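Local coordinates for 4-diphosphocytidyl-2C-methyl-D-erythritol synthase (Neisseria gonorrhoeae, PDB 1VGW), which transfers the cytidylyl group of CTP to 2-C-methyl-D-erythritol 4-phosphate, giving 4-diphosphocytidyl-2-C-methyl-D-erythritol and diphosphate in isoprenoid biosynthesis, at the interface of chains A and B. Coordinates in Å, arbitrary orientation; residue numbers count along the deposited sequence, not the author numbering. Chains: chain A/B, 4-diphosphocytidyl-2C-methyl-D-erythritol synthase.

Contact 1: the interface of chains A and B. Residues chain A 137, 191, 193-194, 197, 205; chain B 147, 154, 156-157.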
# COMPACT_ATOMS: atom_id res chain seq x y z
N ILE A 137 17.26 -1.91 3.89
CA ILE A 137 16.14 -0.97 4.12
C ILE A 137 14.93 -1.80 4.45
O ILE A 137 14.98 -2.98 4.09
CB ILE A 137 15.85 -0.15 2.86
CG1 ILE A 137 15.24 -1.04 1.74
CG2 ILE A 137 17.09 0.53 2.30
CD1 ILE A 137 14.82 -0.20 0.50
N ASP A 191 15.68 7.82 -2.77
CA ASP A 191 15.97 7.44 -1.40
C ASP A 191 17.47 7.23 -1.19
O ASP A 191 18.29 7.27 -2.12
CB ASP A 191 15.15 6.24 -0.99
CG ASP A 191 15.45 4.98 -1.70
OD1 ASP A 191 14.86 3.91 -1.37
OD2 ASP A 191 16.30 4.97 -2.62
N ALA A 193 19.07 4.46 -0.32
CA ALA A 193 19.53 3.25 -1.01
C ALA A 193 19.88 3.52 -2.46
O ALA A 193 20.73 2.83 -3.04
CB ALA A 193 18.40 2.23 -0.97
N SER A 194 19.15 4.45 -3.12
CA SER A 194 19.38 4.72 -4.53
C SER A 194 20.75 5.34 -4.70
O SER A 194 21.44 5.03 -5.69
CB SER A 194 18.27 5.55 -5.18
OG SER A 194 18.49 6.95 -4.98
N GLU A 197 23.30 2.32 -4.26
CA GLU A 197 23.24 1.49 -5.45
C GLU A 197 24.14 2.01 -6.57
O GLU A 197 24.70 1.20 -7.31
CB GLU A 197 21.79 1.44 -6.01
CG GLU A 197 20.82 0.64 -5.15
CD GLU A 197 19.37 1.08 -5.34
OE1 GLU A 197 18.92 1.26 -6.50
OE2 GLU A 197 18.63 1.20 -4.33
N LEU A 205 16.86 -6.28 1.20
CA LEU A 205 15.46 -5.89 1.29
C LEU A 205 14.89 -6.62 2.52
O LEU A 205 14.80 -7.85 2.52
CB LEU A 205 14.68 -6.19 0.04
CG LEU A 205 14.91 -5.34 -1.23
CD1 LEU A 205 14.58 -6.18 -2.47
CD2 LEU A 205 14.08 -4.07 -1.24
N LYS B 147 11.70 -0.84 -6.09
CA LYS B 147 12.97 -1.49 -6.29
C LYS B 147 12.73 -2.87 -6.93
O LYS B 147 11.71 -3.48 -6.65
CB LYS B 147 13.73 -1.70 -4.96
CG LYS B 147 13.82 -0.53 -4.00
CD LYS B 147 14.61 0.66 -4.51
CE LYS B 147 15.22 1.50 -3.43
NZ LYS B 147 15.95 2.71 -3.84
N ILE B 154 18.62 -5.41 -3.73
CA ILE B 154 18.21 -4.47 -4.71
C ILE B 154 19.11 -4.58 -5.96
O ILE B 154 20.29 -4.28 -5.85
CB ILE B 154 18.29 -3.00 -4.25
CG1 ILE B 154 17.34 -2.69 -3.09
CG2 ILE B 154 18.05 -2.05 -5.43
CD1 ILE B 154 17.60 -1.33 -2.46
N ALA B 156 17.97 -2.89 -8.83
CA ALA B 156 17.60 -1.71 -9.58
C ALA B 156 16.54 -0.88 -8.87
O ALA B 156 15.71 -1.41 -8.13
CB ALA B 156 16.99 -2.18 -10.94
N THR B 157 16.59 0.43 -9.13
CA THR B 157 15.47 1.28 -8.67
C THR B 157 14.58 1.49 -9.92
O THR B 157 15.11 1.94 -10.96
CB THR B 157 16.02 2.62 -8.17
OG1 THR B 157 16.47 2.44 -6.80
CG2 THR B 157 14.99 3.72 -8.21

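Contact 2: the interface of chains A and B. Residues chain A 147-149, 152-154; chain B 162, 164, 203, 205.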
# COMPACT_ATOMS: atom_id res chain seq x y z
N LYS A 147 -0.26 -0.51 -13.17
CA LYS A 147 -0.66 0.03 -14.44
C LYS A 147 0.05 1.39 -14.68
O LYS A 147 0.26 2.12 -13.73
CB LYS A 147 -2.16 0.31 -14.50
CG LYS A 147 -3.17 -0.72 -14.13
CD LYS A 147 -3.06 -2.01 -14.98
CE LYS A 147 -4.27 -2.87 -14.78
NZ LYS A 147 -4.31 -4.17 -15.44
N ARG A 148 0.31 1.71 -15.94
CA ARG A 148 0.85 3.04 -16.27
C ARG A 148 -0.29 3.90 -16.82
O ARG A 148 -1.04 3.44 -17.67
CB ARG A 148 1.96 2.86 -17.33
CG ARG A 148 2.68 4.13 -17.74
CD ARG A 148 3.92 3.81 -18.64
NE ARG A 148 5.04 3.43 -17.70
CZ ARG A 148 5.65 2.26 -17.88
NH1 ARG A 148 6.64 1.88 -17.07
NH2 ARG A 148 5.26 1.50 -18.92
N ALA A 149 -0.45 5.12 -16.39
CA ALA A 149 -1.48 6.03 -16.79
C ALA A 149 -0.98 7.05 -17.81
O ALA A 149 0.17 7.46 -17.72
CB ALA A 149 -1.95 6.86 -15.58
N GLY A 152 -5.47 9.65 -17.44
CA GLY A 152 -6.63 9.13 -16.71
C GLY A 152 -6.95 7.74 -17.29
O GLY A 152 -7.85 7.05 -16.81
N GLN A 153 -6.18 7.37 -18.31
CA GLN A 153 -6.44 6.05 -18.90
C GLN A 153 -5.21 5.15 -18.70
O GLN A 153 -4.12 5.71 -18.59
CB GLN A 153 -6.75 6.17 -20.40
CG GLN A 153 -8.04 6.89 -20.72
CD GLN A 153 -8.57 6.57 -22.11
OE1 GLN A 153 -7.84 6.71 -23.10
NE2 GLN A 153 -9.81 6.08 -22.14
N ILE A 154 -5.39 3.86 -18.85
CA ILE A 154 -4.31 2.90 -18.75
C ILE A 154 -3.67 2.68 -20.13
O ILE A 154 -4.32 2.18 -21.08
CB ILE A 154 -4.86 1.56 -18.22
CG1 ILE A 154 -5.50 1.68 -16.86
CG2 ILE A 154 -3.85 0.44 -18.32
CD1 ILE A 154 -6.14 0.34 -16.38
N GLY B 162 3.98 8.25 -13.00
CA GLY B 162 2.76 7.82 -13.62
C GLY B 162 2.29 6.43 -13.30
O GLY B 162 1.33 5.99 -13.99
N TRP B 164 0.39 3.34 -10.97
CA TRP B 164 -0.74 3.13 -10.10
C TRP B 164 -0.91 1.68 -9.63
O TRP B 164 -0.66 0.73 -10.37
CB TRP B 164 -2.08 3.50 -10.85
CG TRP B 164 -2.17 4.94 -11.22
CD1 TRP B 164 -1.41 5.60 -12.15
CD2 TRP B 164 -3.07 5.94 -10.71
NE1 TRP B 164 -1.69 6.93 -12.16
CE2 TRP B 164 -2.73 7.17 -11.31
CE3 TRP B 164 -4.08 5.92 -9.76
CZ2 TRP B 164 -3.37 8.36 -11.01
CZ3 TRP B 164 -4.75 7.11 -9.47
CH2 TRP B 164 -4.40 8.32 -10.10
N PRO B 203 -9.07 1.23 -20.31
CA PRO B 203 -10.03 1.58 -19.25
C PRO B 203 -9.63 2.80 -18.48
O PRO B 203 -8.44 3.15 -18.44
CB PRO B 203 -10.10 0.34 -18.39
CG PRO B 203 -9.61 -0.76 -19.25
CD PRO B 203 -8.51 -0.13 -20.10
N LEU B 205 -8.86 5.16 -15.15
CA LEU B 205 -8.33 4.93 -13.81
C LEU B 205 -9.08 5.92 -12.87
O LEU B 205 -8.94 7.14 -13.06
CB LEU B 205 -6.83 5.18 -13.65
CG LEU B 205 -5.89 4.13 -14.19
CD1 LEU B 205 -4.53 4.73 -14.54
CD2 LEU B 205 -5.72 2.94 -13.26

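Contact 1: the interface of chains A and B
B:Lys147, on strand 146-149 of one subunit, places its amine NZ between two carboxylates of the other, A:Asp191 and A:Glu197. From CB the chain turns at its second torsion (chi2 -65°) and then runs nearly straight. CD comes no nearer than 4.1 Å to A:Glu197 OE2. CE lies beside both carboxylates, B:Lys147 CE being 4.1 Å from A:Ala193 CB, and NZ makes the polar contacts. It meets A:Asp191 tip to tip, a salt bridge of 2.6 Å from NZ to OD2 on the syn lone pair, with a weaker contact to OD1. The second salt bridge, 3.1 Å from NZ to A:Glu197 OE2, reaches the syn side, 16° out of the carboxylate plane. NZ also donates to the hydroxyl OG1 of its own-chain neighbour B:Thr157. That hydroxyl in turn donates a hydrogen bond to A:Glu197 OE1, 2.7 Å from B:Thr157 OG1 and again syn, so both carboxylate oxygens are engaged and the group's rotation should be restrained. A:Asp191 is positioned from its own side: the backbone N of A:Ser194, in helix 192-197, donates to OD2 from above the carboxylate plane at 2.9 Å. Two carboxylates around one amine would be expected to favour its charged form.

Flanking the carboxylate, B:Ile154 lies across A:Glu197 at about a right angle, its CG2 3.4 Å from the carboxylate carbon CD. Its CG1 meets A:Leu205 CD2 at 4.0 Å, an apolar flank to the ion pairs. The patch pins the B-chain strands 146-149 and 154-158 against the A subunit, contributing to the two-fold interface of the deposited assembly, likely the dimer.

Contact 2: the interface of chains A and B
A:Lys147 and B:Trp164 form an antiparallel bridge between strands 146-149 and 163-167, each backbone N donating to the other's carbonyl (B:Trp164 N to A:Lys147 O, 3.0 Å), and the pairing continues from A:Ala149 N to B:Gly162 O, nearly straight at 168° at the hydrogen. Past the A-chain turn, B:Leu205 N donates to A:Gly152 O at 2.7 Å, and A:Ile154 N donates to B:Pro203 O.

Between the two sets of bonds sits the side chain of B:Leu205. Its CG lies beside the backbone N, anti to the carbonyl carbon (chi1 -76°), which carries the two branches toward A:Ala149 and A:Ile154. CD1 meets the methyl CB of A:Ala149 at 3.5 Å and also lies above one face of the B:Trp164 ring, offset toward the rim. CD2 turns to A:Ile154, whose chain crosses the leucine at about a right angle, CG1 being 3.6 Å from B:Leu205 CG. The alanine methyl leans obliquely over the NE1/CD1 rim of the indole, on the same ring face as B:Leu205 CD1, so that methyl, leucine branch and indole meet in one corner. A:Ala149 CB lies 3.4 Å from B:Trp164 NE1, a packing contact and not a hydrogen bond.

Backbone bonds on either side of a small apolar cluster dock the A-chain segment 147-154 onto two B-chain segments, extending beta pairing across the two-fold interface of the deposited assembly, likely that of the dimer.

The C-alpha centres of contact 1 and contact 2 lie about 25 Å apart, yet they draw on the same elements with the chains exchanged. In contact 1 chain B supplies strands 146-149 and 154-158; in contact 2 chain A does. Residues 147, 154 and 205 appear in both, 147 and 154 from the reaching subunit and 205 from the receiving one. Because the interface is two-fold symmetric, each description should apply at both ends: side-chain ion pairing and backbone strand pairing are neighbouring parts of one docking arrangement. Reciprocal exchange of this kind is consistent with a homodimer.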